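Local atomic coordinates of iron-regulated outer membrane protein (Neisseria meningitidis, PDB entry 4B7O), a protein that probably takes up iron, perhaps as siderophore complexes, across the bacterial outer membrane as a TonB-dependent transporter. Residues D61-T69 against R538-Y546; L437-Y448 against L464-D475. All blocks are in the same frame, centred on the assembly; numbering follows the deposited sequence.

Interaction 1 joins two parts of the fold: the first modelled residues, in the plug (61-69), and a barrel strand (538-546). Interaction 2 stays within the barrel and pairs the two strands of one hairpin, 437-448 and 464-475. Both are partly buried, and their nearest atoms are about 12 Å apart. Interaction 1 is the smaller, with 320 Å² buried against 964 Å². Its bonds run from side chain to backbone or from charge to charge, with a water at one side. Interaction 2 rests on regular backbone pairing; side chains add contacts along the strands, and polar and CH-pi ones at the loop end. Arg465 in interaction 2 also reaches plug residue Ala156.

Interaction 1: residues D61-T69 against R538-Y546; sequences DRQGSKIRT and RNTEIGFNY
Asn545 grips the backbone of Gly64 with both ends of its amide. Asn545 OD1 accepts from Gly64 N at 2.8 Å, and Asn545 ND2 donates to Gly64 O at 3.1 Å. Both bonds are somewhat bent. Each donor also lies a little off the plane of the carbonyl it meets. The two bonds fix which way round the amide sits. Asn545 OD1 also accepts a hydrogen bond from a water, which donates to Arg62 O as well. The CG of Asn545 stands anti to its carbonyl carbon (chi1 -62°), and this brings the amide up to the turn.

Gly64 is the second residue of a type II' turn from Gln63 to Lys66, closed by Lys66 N to Gln63 O. Gly64 CA comes within 4.0 Å of Gly543 CA. Its CA-H also points at Phe544 O. Neither glycine has a side chain to hold the backbones apart. This is the plug of a TonB-dependent receptor meeting the wall of its beta-barrel: 61-69 leads into plug strand 67-73, and 538-546 belongs to barrel strand 535-547.

Further along, Lys66 and Glu541 form a salt bridge. The lysine chain is extended to CE and turns only at chi4 (68°). Lys66 NZ then meets Glu541 OE2 at 2.8 Å from above the carboxylate plane. Asn539 ND2 donates to the anti lone pair of Glu541 OE2 at 2.7 Å, and that oxygen lies in the Asn539 amide plane. OE2 thus has two donors, while OE1 pairs with Arg110. Lys66 and Arg110 would favour the charged form of Glu541. Lys66 NZ also donates to Lys151 O and Ala153 O.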
# COMPACT_ATOMS: atom_id res chain seq x y z
N ASP A 61 -0.16 14.32 -15.59
CA ASP A 61 1.13 13.71 -15.10
C ASP A 61 2.38 14.27 -15.76
O ASP A 61 2.59 14.03 -16.94
CB ASP A 61 1.13 12.21 -15.33
CG ASP A 61 0.35 11.49 -14.26
OD1 ASP A 61 0.33 11.99 -13.11
OD2 ASP A 61 -0.26 10.44 -14.58
N ARG A 62 3.22 14.98 -15.00
CA ARG A 62 4.40 15.57 -15.59
C ARG A 62 5.66 15.41 -14.80
O ARG A 62 6.53 16.28 -14.88
CB ARG A 62 4.19 17.06 -15.92
CG ARG A 62 3.04 17.24 -16.90
CD ARG A 62 2.80 18.65 -17.32
NE ARG A 62 2.51 19.54 -16.19
CZ ARG A 62 2.75 20.86 -16.20
NH1 ARG A 62 3.27 21.46 -17.30
NH2 ARG A 62 2.48 21.58 -15.13
N GLN A 63 5.79 14.31 -14.07
CA GLN A 63 7.06 14.07 -13.35
C GLN A 63 7.73 12.78 -13.76
O GLN A 63 8.41 12.14 -12.97
CB GLN A 63 6.91 14.16 -11.84
CG GLN A 63 6.42 15.52 -11.36
CD GLN A 63 6.44 15.66 -9.81
OE1 GLN A 63 5.43 16.05 -9.20
NE2 GLN A 63 7.58 15.36 -9.20
N GLY A 64 7.60 12.45 -15.04
CA GLY A 64 8.15 11.23 -15.47
C GLY A 64 7.23 10.10 -15.00
O GLY A 64 6.03 10.10 -15.25
N SER A 65 7.84 9.12 -14.35
CA SER A 65 7.13 7.99 -13.81
C SER A 65 6.91 8.21 -12.31
O SER A 65 6.33 7.36 -11.63
CB SER A 65 7.95 6.72 -14.06
OG SER A 65 7.11 5.58 -14.11
N LYS A 66 7.40 9.35 -11.79
CA LYS A 66 7.32 9.65 -10.37
C LYS A 66 5.90 9.61 -9.81
O LYS A 66 5.71 9.17 -8.69
CB LYS A 66 7.95 10.99 -10.05
CG LYS A 66 7.94 11.32 -8.59
CD LYS A 66 8.65 12.64 -8.28
CE LYS A 66 8.65 12.89 -6.78
NZ LYS A 66 9.54 11.87 -6.14
N ILE A 67 4.92 10.04 -10.61
CA ILE A 67 3.58 10.21 -10.15
C ILE A 67 2.67 9.77 -11.25
O ILE A 67 2.66 10.39 -12.30
CB ILE A 67 3.33 11.68 -9.79
CG1 ILE A 67 3.85 11.93 -8.37
CG2 ILE A 67 1.84 12.00 -9.80
CD1 ILE A 67 4.30 13.33 -8.12
N ARG A 68 1.94 8.68 -11.05
CA ARG A 68 1.01 8.20 -12.05
C ARG A 68 -0.37 8.30 -11.44
O ARG A 68 -0.72 7.58 -10.50
CB ARG A 68 1.37 6.81 -12.51
CG ARG A 68 2.79 6.71 -13.10
CD ARG A 68 3.14 5.39 -13.80
NE ARG A 68 2.35 5.11 -15.02
CZ ARG A 68 1.51 4.07 -15.17
NH1 ARG A 68 1.31 3.17 -14.19
NH2 ARG A 68 0.85 3.91 -16.31
N THR A 69 -1.15 9.26 -11.91
CA THR A 69 -2.45 9.40 -11.29
C THR A 69 -3.50 8.70 -12.17
O THR A 69 -3.35 8.60 -13.38
CB THR A 69 -2.80 10.85 -10.85
OG1 THR A 69 -3.93 11.34 -11.56
CG2 THR A 69 -1.64 11.82 -11.00
N ARG A 538 16.47 11.81 1.44
CA ARG A 538 16.67 12.82 0.41
C ARG A 538 16.47 12.17 -0.94
O ARG A 538 17.20 11.27 -1.27
CB ARG A 538 18.07 13.43 0.51
CG ARG A 538 18.24 14.71 -0.29
CD ARG A 538 19.69 15.24 -0.25
NE ARG A 538 20.73 14.27 -0.64
CZ ARG A 538 21.96 14.63 -1.03
NH1 ARG A 538 22.28 15.92 -1.13
NH2 ARG A 538 22.90 13.71 -1.34
N ASN A 539 15.47 12.60 -1.70
CA ASN A 539 15.14 11.98 -2.96
C ASN A 539 15.38 12.93 -4.13
O ASN A 539 14.78 13.97 -4.23
CB ASN A 539 13.67 11.47 -2.95
CG ASN A 539 13.33 10.58 -4.14
OD1 ASN A 539 13.76 9.46 -4.22
ND2 ASN A 539 12.53 11.10 -5.07
N THR A 540 16.24 12.54 -5.06
CA THR A 540 16.37 13.34 -6.26
C THR A 540 16.06 12.57 -7.50
O THR A 540 16.50 11.44 -7.68
CB THR A 540 17.70 14.12 -6.29
OG1 THR A 540 18.23 14.14 -7.63
CG2 THR A 540 18.66 13.55 -5.39
N GLU A 541 15.23 13.14 -8.34
CA GLU A 541 14.95 12.47 -9.62
C GLU A 541 14.79 13.29 -10.89
O GLU A 541 14.34 14.43 -10.84
CB GLU A 541 13.78 11.48 -9.53
CG GLU A 541 12.52 11.86 -8.80
CD GLU A 541 11.67 10.59 -8.56
OE1 GLU A 541 11.22 9.93 -9.55
OE2 GLU A 541 11.45 10.24 -7.37
N ILE A 542 15.10 12.70 -12.04
CA ILE A 542 14.79 13.39 -13.29
C ILE A 542 13.71 12.62 -14.03
O ILE A 542 13.58 11.41 -13.85
CB ILE A 542 16.07 13.64 -14.09
CG1 ILE A 542 16.87 12.36 -14.19
CG2 ILE A 542 16.99 14.66 -13.35
CD1 ILE A 542 17.94 12.50 -15.23
N GLY A 543 12.88 13.28 -14.83
CA GLY A 543 11.92 12.51 -15.63
C GLY A 543 11.58 13.25 -16.87
O GLY A 543 12.05 14.34 -17.05
N PHE A 544 10.75 12.67 -17.72
CA PHE A 544 10.28 13.29 -18.95
C PHE A 544 8.94 12.61 -19.30
O PHE A 544 8.63 11.46 -18.86
CB PHE A 544 11.35 13.13 -20.11
CG PHE A 544 11.29 11.82 -20.73
CD1 PHE A 544 10.39 11.58 -21.72
CD2 PHE A 544 12.00 10.77 -20.19
CE1 PHE A 544 10.24 10.28 -22.23
CE2 PHE A 544 11.88 9.48 -20.71
CZ PHE A 544 10.99 9.24 -21.72
N ASN A 545 8.13 13.29 -20.07
CA ASN A 545 6.86 12.68 -20.49
C ASN A 545 6.67 13.15 -21.87
O ASN A 545 6.92 14.31 -22.17
CB ASN A 545 5.70 13.20 -19.62
CG ASN A 545 5.88 12.84 -18.15
OD1 ASN A 545 6.63 13.49 -17.41
ND2 ASN A 545 5.24 11.73 -17.73
N TYR A 546 6.26 12.26 -22.74
CA TYR A 546 5.95 12.61 -24.08
C TYR A 546 4.58 12.12 -24.40
O TYR A 546 4.24 11.01 -24.05
CB TYR A 546 6.98 12.00 -25.05
CG TYR A 546 6.57 12.20 -26.50
CD1 TYR A 546 6.91 13.36 -27.21
CD2 TYR A 546 5.74 11.30 -27.12
CE1 TYR A 546 6.49 13.55 -28.51
CE2 TYR A 546 5.32 11.49 -28.40
CZ TYR A 546 5.72 12.60 -29.10
OH TYR A 546 5.23 12.71 -30.39
O HOH W 1 8.54 15.33 -16.84

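Interaction 2: residues L437-Y448 against L464-D475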
# COMPACT_ATOMS: atom_id res chain seq x y z
N LEU A 437 3.25 -2.44 31.84
CA LEU A 437 3.00 -2.05 30.45
C LEU A 437 1.68 -1.34 30.22
O LEU A 437 0.70 -1.69 30.81
CB LEU A 437 3.06 -3.30 29.60
CG LEU A 437 4.47 -3.64 29.16
CD1 LEU A 437 5.61 -3.04 30.00
CD2 LEU A 437 4.59 -5.13 29.02
N SER A 438 1.70 -0.29 29.40
CA SER A 438 0.46 0.30 28.89
C SER A 438 0.44 0.32 27.33
O SER A 438 1.37 -0.18 26.64
CB SER A 438 0.25 1.69 29.49
OG SER A 438 1.39 2.46 29.27
N ASN A 439 -0.62 0.89 26.77
CA ASN A 439 -0.79 0.96 25.34
C ASN A 439 0.17 1.93 24.66
O ASN A 439 0.10 3.15 24.91
CB ASN A 439 -2.20 1.42 25.06
CG ASN A 439 -3.19 0.33 25.28
OD1 ASN A 439 -2.80 -0.79 25.65
ND2 ASN A 439 -4.45 0.61 25.02
N PRO A 440 1.00 1.43 23.75
CA PRO A 440 1.94 2.25 23.01
C PRO A 440 1.18 3.19 22.12
O PRO A 440 0.09 2.83 21.65
CB PRO A 440 2.71 1.25 22.17
CG PRO A 440 2.38 -0.10 22.77
CD PRO A 440 0.97 0.06 23.23
N THR A 441 1.70 4.41 21.99
CA THR A 441 1.09 5.38 21.09
C THR A 441 2.14 6.22 20.32
O THR A 441 3.34 6.20 20.62
CB THR A 441 0.18 6.35 21.85
OG1 THR A 441 0.99 7.22 22.60
CG2 THR A 441 -0.77 5.62 22.78
N LYS A 442 1.67 6.97 19.33
CA LYS A 442 2.57 7.79 18.49
C LYS A 442 1.75 8.91 17.94
O LYS A 442 0.67 8.67 17.37
CB LYS A 442 3.19 7.00 17.36
CG LYS A 442 4.29 7.80 16.66
CD LYS A 442 5.08 6.93 15.71
CE LYS A 442 4.43 6.95 14.34
NZ LYS A 442 5.24 6.08 13.44
N THR A 443 2.20 10.14 18.18
CA THR A 443 1.58 11.31 17.58
C THR A 443 2.53 11.85 16.50
O THR A 443 3.72 11.96 16.74
CB THR A 443 1.36 12.40 18.63
OG1 THR A 443 0.53 11.87 19.66
CG2 THR A 443 0.71 13.63 18.04
N ASP A 444 2.01 12.14 15.30
CA ASP A 444 2.81 12.79 14.25
C ASP A 444 2.11 14.07 13.93
O ASP A 444 0.87 14.10 13.79
CB ASP A 444 2.99 11.94 13.01
CG ASP A 444 3.94 10.78 13.21
OD1 ASP A 444 5.13 11.01 13.53
OD2 ASP A 444 3.53 9.61 13.01
N THR A 445 2.91 15.15 13.91
CA THR A 445 2.46 16.52 13.66
C THR A 445 3.30 17.22 12.54
O THR A 445 4.54 17.21 12.57
CB THR A 445 2.50 17.36 14.96
OG1 THR A 445 2.49 16.48 16.10
CG2 THR A 445 1.30 18.26 15.04
N GLY A 446 2.61 17.83 11.60
CA GLY A 446 3.24 18.45 10.44
C GLY A 446 2.61 19.80 10.08
O GLY A 446 1.37 19.96 10.03
N ALA A 447 3.45 20.80 9.87
CA ALA A 447 2.96 21.95 9.11
C ALA A 447 3.90 22.13 7.92
O ALA A 447 5.09 21.77 7.98
CB ALA A 447 2.95 23.17 9.97
N TYR A 448 3.39 22.67 6.84
CA TYR A 448 4.19 22.78 5.66
C TYR A 448 3.74 24.01 5.00
O TYR A 448 2.59 24.44 5.18
CB TYR A 448 3.92 21.61 4.68
CG TYR A 448 2.49 21.54 4.16
CD1 TYR A 448 2.10 22.27 3.06
CD2 TYR A 448 1.55 20.76 4.78
CE1 TYR A 448 0.81 22.21 2.59
CE2 TYR A 448 0.25 20.70 4.33
CZ TYR A 448 -0.11 21.42 3.24
OH TYR A 448 -1.39 21.36 2.80
N LEU A 464 8.47 23.74 2.34
CA LEU A 464 9.14 23.35 3.59
C LEU A 464 8.12 22.67 4.49
O LEU A 464 6.96 23.08 4.50
CB LEU A 464 9.69 24.61 4.29
CG LEU A 464 10.64 24.52 5.48
CD1 LEU A 464 11.80 23.55 5.24
CD2 LEU A 464 11.18 25.92 5.79
N ARG A 465 8.57 21.65 5.22
CA ARG A 465 7.74 20.98 6.21
C ARG A 465 8.42 20.97 7.53
O ARG A 465 9.61 20.73 7.62
CB ARG A 465 7.53 19.49 5.90
CG ARG A 465 6.54 19.24 4.84
CD ARG A 465 6.40 17.72 4.66
NE ARG A 465 5.74 17.12 5.83
CZ ARG A 465 4.44 17.22 6.07
NH1 ARG A 465 3.61 17.85 5.21
NH2 ARG A 465 3.97 16.66 7.17
N TYR A 466 7.60 21.11 8.56
CA TYR A 466 8.01 20.90 9.91
C TYR A 466 7.35 19.60 10.39
O TYR A 466 6.15 19.53 10.46
CB TYR A 466 7.57 22.10 10.76
CG TYR A 466 8.04 21.95 12.15
CD1 TYR A 466 9.41 21.83 12.40
CD2 TYR A 466 7.14 21.79 13.20
CE1 TYR A 466 9.87 21.61 13.67
CE2 TYR A 466 7.60 21.57 14.49
CZ TYR A 466 8.96 21.49 14.72
OH TYR A 466 9.44 21.28 15.98
N ASP A 467 8.13 18.57 10.69
CA ASP A 467 7.58 17.26 11.05
C ASP A 467 7.99 16.97 12.47
O ASP A 467 9.20 16.96 12.76
CB ASP A 467 8.16 16.16 10.16
CG ASP A 467 7.36 15.95 8.85
OD1 ASP A 467 7.68 16.62 7.83
OD2 ASP A 467 6.46 15.06 8.83
N ARG A 468 7.01 16.76 13.36
CA ARG A 468 7.28 16.47 14.78
C ARG A 468 6.65 15.13 15.19
O ARG A 468 5.44 14.91 14.96
CB ARG A 468 6.71 17.60 15.66
CG ARG A 468 6.99 17.40 17.14
CD ARG A 468 7.28 18.70 17.90
NE ARG A 468 7.50 18.41 19.33
CZ ARG A 468 8.67 18.13 19.90
NH1 ARG A 468 9.79 18.11 19.18
NH2 ARG A 468 8.73 17.86 21.20
N PHE A 469 7.44 14.25 15.79
CA PHE A 469 6.83 13.09 16.39
C PHE A 469 6.96 12.93 17.92
O PHE A 469 7.90 13.46 18.54
CB PHE A 469 7.27 11.83 15.67
CG PHE A 469 8.60 11.32 16.10
CD1 PHE A 469 8.71 10.51 17.24
CD2 PHE A 469 9.73 11.58 15.34
CE1 PHE A 469 9.92 9.98 17.64
CE2 PHE A 469 10.96 11.04 15.72
CZ PHE A 469 11.06 10.25 16.87
N LYS A 470 6.03 12.16 18.51
CA LYS A 470 6.16 11.74 19.95
C LYS A 470 5.81 10.27 20.07
O LYS A 470 4.72 9.85 19.71
CB LYS A 470 5.21 12.55 20.85
CG LYS A 470 5.72 12.63 22.31
CD LYS A 470 4.76 12.30 23.46
CE LYS A 470 3.76 13.41 23.75
NZ LYS A 470 2.48 13.21 22.96
N VAL A 471 6.72 9.47 20.53
CA VAL A 471 6.46 8.06 20.61
C VAL A 471 6.43 7.59 22.06
O VAL A 471 7.40 7.78 22.81
CB VAL A 471 7.55 7.28 19.87
CG1 VAL A 471 7.64 5.89 20.38
CG2 VAL A 471 7.25 7.26 18.38
N LYS A 472 5.32 6.93 22.45
CA LYS A 472 5.20 6.38 23.79
C LYS A 472 5.17 4.88 23.69
O LYS A 472 4.17 4.30 23.26
CB LYS A 472 3.97 6.96 24.48
CG LYS A 472 3.95 6.83 26.01
CD LYS A 472 2.78 5.97 26.48
CE LYS A 472 3.25 4.51 26.60
NZ LYS A 472 2.18 3.48 26.77
N THR A 473 6.29 4.25 24.03
CA THR A 473 6.39 2.82 23.96
C THR A 473 5.54 2.21 25.06
O THR A 473 4.93 2.93 25.84
CB THR A 473 7.83 2.37 24.20
OG1 THR A 473 8.55 3.44 24.86
CG2 THR A 473 8.53 1.96 22.88
N HIS A 474 5.51 0.87 25.14
CA HIS A 474 4.63 0.19 26.09
C HIS A 474 5.16 0.12 27.48
O HIS A 474 4.59 -0.56 28.30
CB HIS A 474 4.19 -1.20 25.65
CG HIS A 474 5.28 -2.23 25.68
ND1 HIS A 474 5.09 -3.49 25.26
CD2 HIS A 474 6.63 -2.14 26.04
CE1 HIS A 474 6.23 -4.20 25.35
NE2 HIS A 474 7.18 -3.37 25.83
N ASP A 475 6.27 0.79 27.75
CA ASP A 475 6.74 0.92 29.13
C ASP A 475 6.55 2.34 29.63
O ASP A 475 7.20 2.75 30.58
CB ASP A 475 8.19 0.45 29.28
CG ASP A 475 9.14 1.16 28.30
OD1 ASP A 475 8.71 2.15 27.63
OD2 ASP A 475 10.32 0.72 28.23
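Lys472 reaches across to the loop that leads into the partner strand. Its CB lies 3.5 Å from Thr441 OG1. CG starts anti to the backbone N (chi1 -161°), and bends at chi2 and chi3 turn the chain toward 438-439. CD is 4.2 Å from Asn439 O, and CE lies 3.8 Å from both Asn439 O and Ser438 OG. At the tip, NZ donates to Ser438 OG at 2.8 Å and makes a weak bond to Asn439 O.

Beyond it, Leu437 lies alongside His474. Leu437 CG sits over the centre of one face of the imidazole, a CH-pi contact of 3.9 Å to the centroid. The ring nitrogens have partners beyond the segments, Thr519 O for ND1 and Ile526 N for NE2. Ser438 N donates to His474 O from above the carbonyl plane.

Along the strands, backbone bonds join Thr441 with Lys472, Thr443 with Lys470, Thr445 with Arg468 and Ala447 with Tyr466. Thr441, Thr443, Lys470 and Lys472 point to one face; Lys442, Val471, Tyr448 and Arg465 to the other. Lys442 packs on Val471 CG2, and Arg465 CG on Tyr448 CB. Arg465 NE forms a salt bridge with Asp467 OD1, NH2 donates to Asn383 OD1 and NH1 to Ala156 O of the plug.

Eight antiparallel pairs, strand directions 167° apart, are part of the beta hairpin of strands 441-455 and 458-472 in the barrel of a TonB-dependent receptor.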